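Local coordinates for protein 2,5-dihydroxypyridine 5,6-dioxygenase (Pseudomonas putida KT2440, PDB 7CUP) that catalyses the iron-dependent ring cleavage of 2,5-dihydroxypyridine by molecular oxygen, giving N-formylmaleamate in the aerobic degradation of nicotinate, at residues 26-31 / 92-97; 193-198 / 268-273; 200-205 / 233-238; 257-262 / 311-316; 293-298 / 320-325. All coordinates share one frame; numbering follows the deposited sequence.

Interaction 1: residues 26-31 / 92-97; sequences SVAVLK and EAADLV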
# COMPACT_ATOMS: atom_id res chain seq x y z
N SER A 26 6.86 29.77 5.43
CA SER A 26 6.96 28.35 5.83
C SER A 26 5.56 27.78 6.06
O SER A 26 4.72 28.42 6.72
CB SER A 26 7.83 28.21 7.03
OG SER A 26 9.17 28.46 6.65
N VAL A 27 5.32 26.62 5.47
CA VAL A 27 4.02 25.90 5.60
C VAL A 27 4.27 24.59 6.34
O VAL A 27 5.15 23.80 5.91
CB VAL A 27 3.41 25.65 4.22
CG1 VAL A 27 2.14 24.82 4.33
CG2 VAL A 27 3.18 26.94 3.45
N ALA A 28 3.49 24.32 7.38
CA ALA A 28 3.39 23.01 8.03
C ALA A 28 2.06 22.38 7.63
O ALA A 28 1.00 23.03 7.78
CB ALA A 28 3.52 23.17 9.52
N VAL A 29 2.12 21.15 7.13
CA VAL A 29 0.93 20.33 6.80
C VAL A 29 0.74 19.36 7.97
O VAL A 29 1.59 18.48 8.17
CB VAL A 29 1.03 19.61 5.45
CG1 VAL A 29 -0.26 18.84 5.18
CG2 VAL A 29 1.31 20.59 4.33
N LEU A 30 -0.29 19.62 8.77
CA LEU A 30 -0.63 18.84 9.99
C LEU A 30 -1.54 17.68 9.60
O LEU A 30 -2.58 17.91 8.91
CB LEU A 30 -1.32 19.76 10.98
CG LEU A 30 -1.83 19.03 12.22
CD1 LEU A 30 -0.69 18.35 12.98
CD2 LEU A 30 -2.59 20.00 13.09
N LYS A 31 -1.17 16.48 9.99
CA LYS A 31 -1.97 15.28 9.64
C LYS A 31 -1.96 14.29 10.80
O LYS A 31 -1.11 14.41 11.69
CB LYS A 31 -1.41 14.61 8.38
CG LYS A 31 0.03 14.16 8.48
CD LYS A 31 0.50 13.41 7.27
CE LYS A 31 1.88 12.82 7.44
NZ LYS A 31 2.18 11.92 6.30
N GLU A 92 3.66 26.44 15.52
CA GLU A 92 3.99 27.89 15.72
C GLU A 92 5.19 28.33 14.89
O GLU A 92 5.27 29.52 14.52
CB GLU A 92 4.25 28.16 17.20
CG GLU A 92 2.98 28.12 17.99
CD GLU A 92 3.17 28.36 19.48
OE1 GLU A 92 4.31 28.54 19.93
OE2 GLU A 92 2.16 28.40 20.16
N ALA A 93 6.10 27.40 14.61
CA ALA A 93 7.29 27.64 13.75
C ALA A 93 6.87 28.08 12.36
O ALA A 93 7.61 28.84 11.75
CB ALA A 93 8.17 26.41 13.68
N ALA A 94 5.73 27.59 11.85
CA ALA A 94 5.26 27.82 10.47
C ALA A 94 4.61 29.20 10.35
O ALA A 94 4.03 29.70 11.33
CB ALA A 94 4.27 26.74 10.08
N ASP A 95 4.58 29.77 9.14
CA ASP A 95 3.73 30.95 8.87
C ASP A 95 2.27 30.50 8.72
O ASP A 95 1.37 31.20 9.17
CB ASP A 95 4.24 31.70 7.65
CG ASP A 95 5.62 32.30 7.91
OD1 ASP A 95 5.70 33.22 8.77
OD2 ASP A 95 6.58 31.81 7.31
N LEU A 96 2.06 29.36 8.09
CA LEU A 96 0.69 28.86 7.78
C LEU A 96 0.66 27.36 8.08
O LEU A 96 1.63 26.66 7.70
CB LEU A 96 0.36 29.12 6.31
CG LEU A 96 -1.07 28.72 5.92
CD1 LEU A 96 -1.75 29.83 5.11
CD2 LEU A 96 -1.08 27.44 5.13
N VAL A 97 -0.36 26.90 8.78
CA VAL A 97 -0.60 25.44 9.02
C VAL A 97 -1.77 25.05 8.12
O VAL A 97 -2.77 25.80 8.15
CB VAL A 97 -0.89 25.16 10.50
CG1 VAL A 97 -1.28 23.70 10.72
CG2 VAL A 97 0.30 25.55 11.36
O HOH W 1 9.14 31.79 6.99

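Interaction 2: residues 193-198 / 268-273; sequences GFLFTW and WGLQPR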
# COMPACT_ATOMS: atom_id res chain seq x y z
N GLY A 193 -17.78 30.46 3.78
CA GLY A 193 -18.59 31.55 3.22
C GLY A 193 -19.78 31.88 4.11
O GLY A 193 -20.90 31.85 3.60
N PHE A 194 -19.55 32.21 5.39
CA PHE A 194 -20.62 32.59 6.35
C PHE A 194 -20.01 33.33 7.55
O PHE A 194 -18.78 33.55 7.62
CB PHE A 194 -21.42 31.35 6.76
CG PHE A 194 -20.64 30.28 7.49
CD1 PHE A 194 -19.83 29.39 6.79
CD2 PHE A 194 -20.77 30.11 8.86
CE1 PHE A 194 -19.13 28.39 7.46
CE2 PHE A 194 -20.09 29.09 9.52
CZ PHE A 194 -19.26 28.24 8.82
N LEU A 195 -20.87 33.70 8.49
CA LEU A 195 -20.46 34.51 9.66
C LEU A 195 -21.46 34.27 10.80
O LEU A 195 -22.58 33.80 10.55
CB LEU A 195 -20.34 35.98 9.24
CG LEU A 195 -21.61 36.85 9.29
CD1 LEU A 195 -21.25 38.34 9.27
CD2 LEU A 195 -22.52 36.51 8.12
N PHE A 196 -21.02 34.56 12.02
CA PHE A 196 -21.79 34.32 13.26
C PHE A 196 -21.22 35.16 14.41
O PHE A 196 -20.08 35.65 14.30
CB PHE A 196 -21.74 32.82 13.59
CG PHE A 196 -20.36 32.23 13.57
CD1 PHE A 196 -19.57 32.22 14.72
CD2 PHE A 196 -19.84 31.67 12.41
CE1 PHE A 196 -18.30 31.66 14.70
CE2 PHE A 196 -18.57 31.12 12.40
CZ PHE A 196 -17.79 31.13 13.54
N THR A 197 -22.03 35.34 15.45
CA THR A 197 -21.64 35.82 16.80
C THR A 197 -22.14 34.83 17.84
O THR A 197 -22.55 33.72 17.47
CB THR A 197 -22.28 37.15 17.23
OG1 THR A 197 -22.93 37.84 16.16
CG2 THR A 197 -21.26 38.04 17.90
N TRP A 198 -22.11 35.26 19.10
CA TRP A 198 -22.75 34.60 20.25
C TRP A 198 -23.74 35.58 20.85
O TRP A 198 -23.53 36.78 20.79
CB TRP A 198 -21.67 34.16 21.25
CG TRP A 198 -20.75 33.11 20.70
CD1 TRP A 198 -20.70 31.80 21.07
CD2 TRP A 198 -19.73 33.29 19.71
NE1 TRP A 198 -19.75 31.15 20.35
CE2 TRP A 198 -19.13 32.03 19.51
CE3 TRP A 198 -19.24 34.39 19.00
CZ2 TRP A 198 -18.07 31.84 18.64
CZ3 TRP A 198 -18.19 34.21 18.12
CH2 TRP A 198 -17.63 32.94 17.94
N TRP A 268 -25.60 33.66 9.70
CA TRP A 268 -26.28 33.33 8.43
C TRP A 268 -25.26 33.02 7.34
O TRP A 268 -24.08 33.38 7.50
CB TRP A 268 -27.28 34.44 8.05
CG TRP A 268 -26.73 35.76 7.63
CD1 TRP A 268 -26.55 36.18 6.35
CD2 TRP A 268 -26.31 36.85 8.47
NE1 TRP A 268 -26.02 37.44 6.34
CE2 TRP A 268 -25.89 37.89 7.62
CE3 TRP A 268 -26.27 37.05 9.85
CZ2 TRP A 268 -25.44 39.12 8.09
CZ3 TRP A 268 -25.79 38.26 10.32
CH2 TRP A 268 -25.39 39.28 9.45
N GLY A 269 -25.72 32.31 6.32
CA GLY A 269 -24.88 31.73 5.27
C GLY A 269 -24.82 32.64 4.09
O GLY A 269 -25.86 33.25 3.77
N LEU A 270 -23.65 32.72 3.45
CA LEU A 270 -23.39 33.62 2.30
C LEU A 270 -22.73 32.84 1.17
O LEU A 270 -22.12 33.49 0.30
CB LEU A 270 -22.52 34.78 2.79
CG LEU A 270 -23.26 35.83 3.64
CD1 LEU A 270 -22.29 36.83 4.25
CD2 LEU A 270 -24.32 36.55 2.83
N GLN A 271 -22.88 31.52 1.15
CA GLN A 271 -22.22 30.65 0.13
C GLN A 271 -23.23 30.08 -0.86
O GLN A 271 -23.82 29.02 -0.66
CB GLN A 271 -21.41 29.54 0.84
CG GLN A 271 -20.54 28.72 -0.09
CD GLN A 271 -19.76 29.55 -1.08
OE1 GLN A 271 -20.21 29.82 -2.19
NE2 GLN A 271 -18.55 29.91 -0.69
N PRO A 272 -23.43 30.73 -2.02
CA PRO A 272 -24.39 30.23 -3.01
C PRO A 272 -23.93 28.96 -3.72
O PRO A 272 -24.76 28.28 -4.30
CB PRO A 272 -24.51 31.41 -3.97
CG PRO A 272 -23.15 32.06 -3.92
CD PRO A 272 -22.74 31.95 -2.47
N ARG A 273 -22.64 28.63 -3.67
CA ARG A 273 -22.12 27.37 -4.27
C ARG A 273 -22.34 26.19 -3.31
O ARG A 273 -22.22 25.03 -3.76
CB ARG A 273 -20.66 27.57 -4.68
CG ARG A 273 -20.52 28.54 -5.85
CD ARG A 273 -19.07 28.72 -6.31
NE ARG A 273 -18.29 29.44 -5.31
CZ ARG A 273 -16.97 29.34 -5.13
NH1 ARG A 273 -16.23 28.52 -5.86
NH2 ARG A 273 -16.40 30.05 -4.17

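Interaction 3: residues 200-205 / 233-238; sequences NEDSAE and KGFITG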
# COMPACT_ATOMS: atom_id res chain seq x y z
N ASN A 200 -25.50 37.53 24.05
CA ASN A 200 -25.07 37.94 25.42
C ASN A 200 -25.36 36.79 26.39
O ASN A 200 -26.32 36.02 26.12
CB ASN A 200 -25.72 39.26 25.83
CG ASN A 200 -25.31 40.37 24.88
OD1 ASN A 200 -24.26 40.30 24.26
ND2 ASN A 200 -26.16 41.37 24.73
N GLU A 201 -24.56 36.65 27.45
CA GLU A 201 -24.69 35.53 28.43
C GLU A 201 -26.12 35.57 29.02
O GLU A 201 -26.66 36.66 29.24
CB GLU A 201 -23.51 35.59 29.42
CG GLU A 201 -22.93 34.21 29.82
CD GLU A 201 -22.23 33.38 28.75
OE1 GLU A 201 -21.92 33.94 27.68
OE2 GLU A 201 -22.00 32.14 28.98
N ASP A 202 -26.79 34.41 29.12
CA ASP A 202 -28.13 34.18 29.75
C ASP A 202 -29.23 35.09 29.18
O ASP A 202 -30.15 35.42 29.94
CB ASP A 202 -28.05 34.33 31.26
CG ASP A 202 -26.81 33.69 31.85
OD1 ASP A 202 -26.66 32.43 31.73
OD2 ASP A 202 -25.96 34.46 32.37
N SER A 203 -29.21 35.39 27.88
CA SER A 203 -30.07 36.43 27.26
C SER A 203 -30.98 35.89 26.16
O SER A 203 -32.05 36.48 25.98
CB SER A 203 -29.22 37.52 26.74
OG SER A 203 -28.22 37.80 27.70
N ALA A 204 -30.57 34.88 25.38
CA ALA A 204 -31.36 34.43 24.21
C ALA A 204 -32.72 33.91 24.68
O ALA A 204 -32.75 33.18 25.69
CB ALA A 204 -30.62 33.39 23.40
N GLU A 205 -33.77 34.23 23.92
CA GLU A 205 -35.20 34.08 24.30
C GLU A 205 -36.03 33.68 23.08
O GLU A 205 -35.90 34.35 22.04
CB GLU A 205 -35.78 35.42 24.79
CG GLU A 205 -35.43 35.75 26.23
CD GLU A 205 -36.30 35.07 27.28
OE1 GLU A 205 -35.76 34.33 28.14
OE2 GLU A 205 -37.52 35.31 27.24
N LYS A 233 -33.38 32.54 28.59
CA LYS A 233 -32.12 33.05 29.18
C LYS A 233 -30.98 32.22 28.57
O LYS A 233 -30.23 31.60 29.33
CB LYS A 233 -32.16 32.93 30.70
CG LYS A 233 -33.26 33.72 31.40
CD LYS A 233 -33.39 33.40 32.90
CE LYS A 233 -34.03 32.05 33.17
NZ LYS A 233 -33.48 31.39 34.37
N GLY A 234 -30.96 32.14 27.24
CA GLY A 234 -29.84 31.56 26.47
C GLY A 234 -29.77 30.04 26.50
O GLY A 234 -28.77 29.52 25.96
N PHE A 235 -30.75 29.35 27.08
CA PHE A 235 -30.77 27.87 27.16
C PHE A 235 -32.06 27.29 26.55
O PHE A 235 -33.16 27.85 26.70
CB PHE A 235 -30.58 27.42 28.61
CG PHE A 235 -29.16 27.51 29.09
CD1 PHE A 235 -28.61 28.73 29.43
CD2 PHE A 235 -28.35 26.39 29.13
CE1 PHE A 235 -27.29 28.84 29.84
CE2 PHE A 235 -27.04 26.49 29.58
CZ PHE A 235 -26.51 27.71 29.92
N ILE A 236 -31.91 26.15 25.88
CA ILE A 236 -33.04 25.28 25.46
C ILE A 236 -33.65 24.67 26.73
O ILE A 236 -32.95 23.96 27.46
CB ILE A 236 -32.58 24.20 24.46
CG1 ILE A 236 -32.07 24.82 23.15
CG2 ILE A 236 -33.70 23.21 24.21
CD1 ILE A 236 -31.19 23.88 22.32
N THR A 237 -34.92 24.96 27.00
CA THR A 237 -35.64 24.42 28.18
C THR A 237 -36.72 23.43 27.74
O THR A 237 -37.18 22.65 28.59
CB THR A 237 -36.23 25.57 29.01
OG1 THR A 237 -37.07 26.28 28.11
CG2 THR A 237 -35.14 26.43 29.61
N GLY A 238 -37.06 23.41 26.45
CA GLY A 238 -38.04 22.46 25.93
C GLY A 238 -37.62 21.97 24.56
O GLY A 238 -37.26 22.81 23.76

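Interaction 4: residues 257-262 / 311-316; sequences DPEVYG and GKRKTP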
# COMPACT_ATOMS: atom_id res chain seq x y z
N ASP A 257 -25.15 16.53 31.32
CA ASP A 257 -24.54 17.86 31.54
C ASP A 257 -25.52 18.92 31.08
O ASP A 257 -25.89 18.94 29.91
CB ASP A 257 -23.22 18.01 30.79
CG ASP A 257 -22.45 19.29 31.10
OD1 ASP A 257 -22.99 20.15 31.85
OD2 ASP A 257 -21.32 19.43 30.57
N PRO A 258 -25.98 19.81 31.98
CA PRO A 258 -26.88 20.89 31.58
C PRO A 258 -26.27 21.92 30.61
O PRO A 258 -27.01 22.63 29.98
CB PRO A 258 -27.32 21.54 32.91
CG PRO A 258 -26.33 21.06 33.95
CD PRO A 258 -25.75 19.75 33.44
N GLU A 259 -24.95 21.99 30.49
CA GLU A 259 -24.31 22.97 29.56
C GLU A 259 -24.70 22.69 28.11
O GLU A 259 -24.75 23.65 27.33
CB GLU A 259 -22.80 22.93 29.71
CG GLU A 259 -22.31 23.50 31.02
CD GLU A 259 -20.80 23.71 31.03
OE1 GLU A 259 -20.32 24.44 31.92
OE2 GLU A 259 -20.11 23.15 30.13
N VAL A 260 -25.04 21.43 27.77
CA VAL A 260 -25.31 21.00 26.35
C VAL A 260 -26.44 21.88 25.77
O VAL A 260 -26.39 22.15 24.55
CB VAL A 260 -25.63 19.49 26.23
CG1 VAL A 260 -24.59 18.64 26.92
CG2 VAL A 260 -27.00 19.09 26.76
N TYR A 261 -27.37 22.37 26.60
CA TYR A 261 -28.60 23.08 26.15
C TYR A 261 -28.32 24.56 25.89
O TYR A 261 -29.23 25.29 25.45
CB TYR A 261 -29.75 22.86 27.15
CG TYR A 261 -30.06 21.41 27.35
CD1 TYR A 261 -30.65 20.67 26.33
CD2 TYR A 261 -29.71 20.75 28.52
CE1 TYR A 261 -30.91 19.32 26.48
CE2 TYR A 261 -29.93 19.39 28.68
CZ TYR A 261 -30.54 18.68 27.66
OH TYR A 261 -30.76 17.33 27.79
N GLY A 262 -27.10 25.03 26.10
CA GLY A 262 -26.79 26.45 25.88
C GLY A 262 -26.70 26.81 24.41
O GLY A 262 -26.04 26.08 23.66
N GLY A 311 -16.75 32.31 26.86
CA GLY A 311 -17.98 31.87 27.55
C GLY A 311 -17.65 30.84 28.61
O GLY A 311 -16.49 30.37 28.63
N LYS A 312 -18.65 30.43 29.41
CA LYS A 312 -18.47 29.56 30.61
C LYS A 312 -18.47 28.08 30.23
O LYS A 312 -17.87 27.27 30.95
CB LYS A 312 -19.58 29.85 31.63
CG LYS A 312 -19.67 31.32 32.03
CD LYS A 312 -21.06 31.78 32.40
CE LYS A 312 -21.51 31.29 33.76
NZ LYS A 312 -22.64 32.11 34.26
N ARG A 313 -19.09 27.72 29.12
CA ARG A 313 -19.42 26.30 28.81
C ARG A 313 -18.25 25.61 28.08
O ARG A 313 -17.85 26.10 27.02
CB ARG A 313 -20.73 26.32 28.02
CG ARG A 313 -21.87 26.99 28.78
CD ARG A 313 -23.19 26.51 28.21
NE ARG A 313 -23.23 26.90 26.81
CZ ARG A 313 -23.51 28.13 26.38
NH1 ARG A 313 -23.83 29.09 27.23
NH2 ARG A 313 -23.50 28.39 25.08
N LYS A 314 -17.73 24.50 28.62
CA LYS A 314 -16.71 23.68 27.91
C LYS A 314 -17.25 22.27 27.60
O LYS A 314 -16.44 21.38 27.31
CB LYS A 314 -15.42 23.61 28.73
CG LYS A 314 -15.50 22.81 30.03
CD LYS A 314 -14.18 22.15 30.45
CE LYS A 314 -12.94 23.01 30.22
NZ LYS A 314 -13.11 24.39 30.74
N THR A 315 -18.57 22.07 27.64
CA THR A 315 -19.23 20.75 27.44
C THR A 315 -18.86 20.22 26.06
O THR A 315 -18.71 20.99 25.12
CB THR A 315 -20.75 20.86 27.62
OG1 THR A 315 -21.31 19.55 27.61
CG2 THR A 315 -21.41 21.69 26.54
N PRO A 316 -18.61 18.90 25.90
CA PRO A 316 -18.22 18.35 24.60
C PRO A 316 -19.37 18.26 23.59
O PRO A 316 -19.10 18.23 22.41
CB PRO A 316 -17.77 16.93 24.95
CG PRO A 316 -18.56 16.58 26.18
CD PRO A 316 -18.65 17.88 26.95

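Interaction 5: residues 293-298 / 320-325; sequences RAFYGN and DIPLRN. With FE (Fe (III) ion), chain G.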
# COMPACT_ATOMS: atom_id res chain seq x y z
N ARG A 293 -23.91 24.01 6.61
CA ARG A 293 -23.56 25.19 7.47
C ARG A 293 -23.61 26.47 6.63
O ARG A 293 -23.93 27.53 7.21
CB ARG A 293 -22.20 25.03 8.14
CG ARG A 293 -22.11 23.88 9.13
CD ARG A 293 -20.77 23.82 9.80
NE ARG A 293 -20.82 22.81 10.84
CZ ARG A 293 -20.73 21.50 10.64
NH1 ARG A 293 -20.55 21.02 9.41
NH2 ARG A 293 -20.80 20.66 11.67
N ALA A 294 -23.21 26.43 5.37
CA ALA A 294 -22.81 27.65 4.62
C ALA A 294 -23.88 28.11 3.62
O ALA A 294 -23.71 29.22 3.13
CB ALA A 294 -21.47 27.48 3.92
N PHE A 295 -24.90 27.33 3.29
CA PHE A 295 -25.74 27.65 2.11
C PHE A 295 -26.34 29.06 2.27
O PHE A 295 -26.75 29.47 3.38
CB PHE A 295 -26.75 26.55 1.81
CG PHE A 295 -27.89 26.34 2.79
CD1 PHE A 295 -29.10 26.98 2.62
CD2 PHE A 295 -27.81 25.38 3.80
CE1 PHE A 295 -30.18 26.71 3.45
CE2 PHE A 295 -28.88 25.12 4.64
CZ PHE A 295 -30.07 25.80 4.47
N TYR A 296 -26.35 29.80 1.17
CA TYR A 296 -26.81 31.21 1.07
C TYR A 296 -28.18 31.38 1.74
O TYR A 296 -29.15 30.72 1.33
CB TYR A 296 -26.85 31.57 -0.42
CG TYR A 296 -26.99 33.04 -0.76
CD1 TYR A 296 -25.90 33.89 -0.70
CD2 TYR A 296 -28.19 33.55 -1.24
CE1 TYR A 296 -26.00 35.23 -1.08
CE2 TYR A 296 -28.30 34.87 -1.64
CZ TYR A 296 -27.21 35.72 -1.54
OH TYR A 296 -27.29 37.03 -1.90
N GLY A 297 -28.28 32.22 2.77
CA GLY A 297 -29.59 32.60 3.35
C GLY A 297 -30.07 31.67 4.46
O GLY A 297 -31.17 31.88 4.96
N ASN A 298 -29.27 30.71 4.90
CA ASN A 298 -29.65 29.87 6.06
C ASN A 298 -29.55 30.76 7.32
O ASN A 298 -28.88 31.81 7.28
CB ASN A 298 -28.85 28.55 6.11
CG ASN A 298 -27.41 28.65 6.61
OD1 ASN A 298 -27.00 29.67 7.18
ND2 ASN A 298 -26.63 27.59 6.44
N ASP A 320 -24.76 21.82 15.32
CA ASP A 320 -24.94 22.89 14.32
C ASP A 320 -26.26 22.61 13.64
O ASP A 320 -26.47 21.45 13.17
CB ASP A 320 -23.79 22.97 13.32
CG ASP A 320 -22.57 23.63 13.93
OD1 ASP A 320 -22.75 24.38 14.88
OD2 ASP A 320 -21.45 23.36 13.47
N ILE A 321 -27.12 23.62 13.58
CA ILE A 321 -28.51 23.47 13.08
C ILE A 321 -28.82 24.64 12.16
O ILE A 321 -29.08 25.74 12.63
CB ILE A 321 -29.50 23.41 14.25
CG1 ILE A 321 -29.16 22.25 15.19
CG2 ILE A 321 -30.92 23.33 13.71
CD1 ILE A 321 -29.98 22.20 16.47
N PRO A 322 -28.82 24.43 10.82
CA PRO A 322 -29.28 25.43 9.86
C PRO A 322 -30.78 25.34 9.59
O PRO A 322 -31.30 24.27 9.43
CB PRO A 322 -28.52 25.10 8.57
CG PRO A 322 -28.12 23.63 8.71
CD PRO A 322 -28.29 23.23 10.16
N LEU A 323 -31.44 26.50 9.50
CA LEU A 323 -32.89 26.60 9.18
C LEU A 323 -33.04 27.33 7.85
O LEU A 323 -32.28 28.31 7.61
CB LEU A 323 -33.60 27.35 10.31
CG LEU A 323 -33.34 26.81 11.70
CD1 LEU A 323 -34.00 27.70 12.72
CD2 LEU A 323 -33.83 25.37 11.82
N ARG A 324 -33.98 26.87 7.03
CA ARG A 324 -34.38 27.49 5.75
C ARG A 324 -35.52 28.49 5.97
O ARG A 324 -36.22 28.37 6.99
CB ARG A 324 -34.99 26.46 4.81
CG ARG A 324 -33.99 25.71 3.97
CD ARG A 324 -34.41 24.27 3.90
NE ARG A 324 -35.71 23.96 3.30
CZ ARG A 324 -36.78 23.48 3.94
NH1 ARG A 324 -36.82 23.32 5.27
NH2 ARG A 324 -37.83 23.18 3.22
N ASN A 325 -35.75 29.36 4.98
CA ASN A 325 -37.01 30.14 4.81
C ASN A 325 -37.17 31.17 5.92
O ASN A 325 -38.30 31.63 6.10
CB ASN A 325 -38.26 29.25 4.85
CG ASN A 325 -38.20 28.15 3.82
OD1 ASN A 325 -37.61 28.37 2.77
ND2 ASN A 325 -38.77 26.99 4.11
FE FE G . -21.26 25.25 16.41
O HOH W 2 -33.23 30.80 6.57
O HOH W 3 -19.56 24.93 14.88
O HOH W 4 -20.01 25.65 18.36

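Interaction 1: residues 26-31 / 92-97
Ser26 and Asp95 clasp each other through two bonds: Ser26 N donates to Asp95 OD2 at 2.8 Å, and Ser26 O accepts from Asp95 N at 2.8 Å. The same carbonyl oxygen also receives Leu96 N at 3.1 Å; Leu96 N comes almost in line with the C=O bond, while Asp95 N approaches tilted 30° from the carbonyl plane. A chi1 of -66° sets Asp95 CG beside its own backbone N, on the side of Ser26; from there OD2 meets the Ser26 N-H with its anti lone pair. This is the wetter end of the contact. A water donates to Asp95 OD2 at 2.6 Å and is held only weakly by Ser26 OG, and Ala86 of a neighbouring subunit packs on Ser26. Further along, the two segments become adjacent strands of a five-stranded parallel sheet with the 2-1-3-4-5 strand order of flavodoxin-like alpha/beta folds, 26-31 lying between 53-58 and 96-99, and Ala28 N binds Leu96 O at 3.0 Å. The side chains here pack closely and are apolar. On one face of the sheet the methyl of Ala28 touches that of Ala94, CB to CB 3.7 Å, where Tyr55 also packs against both. Leu30 CB rests 3.9 Å from Val97 CG1. On the other face Val27 CG1 approaches Leu96 CD2 at 4.2 Å, and Ala47 of helix 37-49 packs against Val27.

Interaction 2: residues 193-198 / 268-273
Two neighbouring strands of the central antiparallel sheet, 194-197 and 263-269, meet here, with Phe194 and Gly269 as a non-hydrogen-bonded pair and Leu195 and Trp268 as a hydrogen-bonded one. Trp268 N donates to Leu195 O at 3.1 Å, whereas the return bond from Leu195 N to Trp268 O is weak at 3.4 Å. The ladder is extended by Leu270 N, which binds Gly193 O at 2.9 Å. On one face of the sheet Leu195 lays a methyl on the indole of Trp268: CD2 sits 3.8 Å from the centroid of the six-membered ring, only 14° off its normal, a CH-pi contact. A chi1 of 87° sets Leu195 CG on the Trp268 side, from where CD2 reaches the indole. The same CD2 touches Leu270 CD1 at 3.9 Å. Phe194 lies on the other face; its CB packs 3.8 Å from Gly269 CA, and its ring leads off toward Met290 and Ala294. At the backbone angles of Gly193 a side chain would jam against the preceding carbonyl O and clash with Gln271 NE2. Gly193 and Phe194 both face Glu177, which makes a G1 beta bulge in the sheet whose strands carry the iron ligands His265, Ser302 and Asp320.

Interaction 3: residues 200-205 / 233-238
Ala204 and Gly234 carry the main bond between these segments, which bring a type II turn, Asn200 to Ser203, against the tight turn of the hairpin formed by strands 227-232 and 235-240. Two conventional hydrogen bonds are made. Gly234 N donates to Ala204 O, 2.6 Å away and nearly straight at 167°. Next to it Lys233 N donates to Glu205 OE1 at 3.0 Å, met on the anti side and slightly out of the carboxylate plane. The Glu205 chain bends at chi2 (-82°), which folds CD back toward the hairpin turn.

Weaker CH contacts run in both directions between Asp202 and Lys233: Asp202 CA lies 3.4 Å from Lys233 O, and Lys233 CA lies 3.2 Å from Asp202 O. Lys233 CB also leans on Asp202 O at 3.3 Å.

Van der Waals contact is modest. Ala204 CB rests 3.7 Å from Gly234 CA and is further covered by Ile231 and Phe165. Asp202 runs side by side with Phe235, their carboxylate and ring planes 11° apart, with OD1 at the ring edge 4.1 Å from CE1. The glycine has a positive phi, and a side chain there would press on Asp202 CA.

OE1 of Glu205 is thus turned to the backbone N-H of Lys233, while the lysine chain leads its ammonium away; turn and hairpin are joined by hydrogen bonds from two main-chain N-H groups, one taken by a carbonyl and one by a carboxylate, rather than by an ion pair, at a partly buried edge with Asp202, Glu205 and Lys233 on the solvent side.

Interaction 4: residues 257-262 / 311-316
Thr315 OG1 donates to Asp257 OD2 at 3.0 Å, approaching from above the carboxylate plane. The second oxygen of the same group, OD1, takes Glu259 N at 3.0 Å, an Asx turn that opens the short 3-10 segment 258-261, so the carboxylate is fixed at both oxygens. Thr315 OG1 stands anti to its backbone N (chi1 -172°), which turns it to Asp257, while its CG2 packs 3.7 Å from Glu259 CB. From there the extended Glu259 side chain brings OE2 to Lys314 N at 3.1 Å, a weak bond. The Glu259 and Arg313 chains run antiparallel alongside one another, carboxylate and guanidinium planes 87° apart, without forming a salt bridge. Arg313 instead runs beside the 3-10 segment, CD lying 3.4 Å from Glu259 O, and gives NE to Gly304 O, with weak bonds from NH2 to Ile263 O and Ser264 OG. An alanine in place of Arg313 would probably leave Gly304 O without the NE donor and open a gap over Gly262 CA. The contact joins the loop before strand 263-269 to the loop before strand 319-323, the latter leading to the iron ligand His318. Gly262 CA lies 3.6 Å above the guanidinium plane of Arg313, over its centre.

Interaction 5: residues 293-298 / 320-325
The iron site of this non-heme dioxygenase reaches into the contact through Asp320. With His265 and His318 it forms a two-histidine, one-carboxylate set, and Ser302 and two waters are the further ligands. Asp320 divides its oxygens: OD1 binds the iron at 2.3 Å, while OD2 faces Arg293 at the end of helix 290-294. Arg293 NE forms the firm part of this salt bridge, 2.8 Å from Asp320 OD2 and 166° at the hydrogen, and NH2 adds a weak bond. OD2 lies at the edge of the guanidinium, in its plane, with the carboxylate turned 83° against it; one iron-bound water also donates to Asp320 OD2 at 2.8 Å. The arginine gets there with its chain extended from CG to NE (chi3 173°), and its NH1 is held by Met288 O. Arg293 thus lies in the second shell and probably helps position the carboxylate, and an alanine in its place would probably strip Asp320 OD2 of both guanidinium bonds and let the carboxylate turn more freely. Farther from the iron, Phe295 CE2 packs on Pro322 CB at 3.9 Å, and Phe295 CZ on Arg324 CG at 4.0 Å. Asn298 ND2 ties back to Arg293 O at 2.8 Å, coming from above the carbonyl plane. A water donates to Gly297 O at 2.8 Å and to Leu323 O at 2.9 Å.

Interaction 1 belongs to the parallel N-terminal sheet and stands apart, its centre about 26 to 39 Å from those of the others. Interactions 2 and 5 reach the same antiparallel sheet, their centres about 8 Å apart, and touch where Gly269 O meets Gly297 N and Gln271 N meets Ala294 O. Interactions 3 and 4 form a second pair with centres about 12 Å apart, linked by Ile236 N and Tyr261 O. Along the chain, 200-205 / 233-238 falls between the segments of interaction 2, whereas interaction 4 interleaves with both 2 and 5. Interaction 5 holds the iron ligand Asp320, interaction 2 shares the sheet of the ligand-bearing strands, interaction 4 lies in loops leading to them, and interaction 3 is outlying.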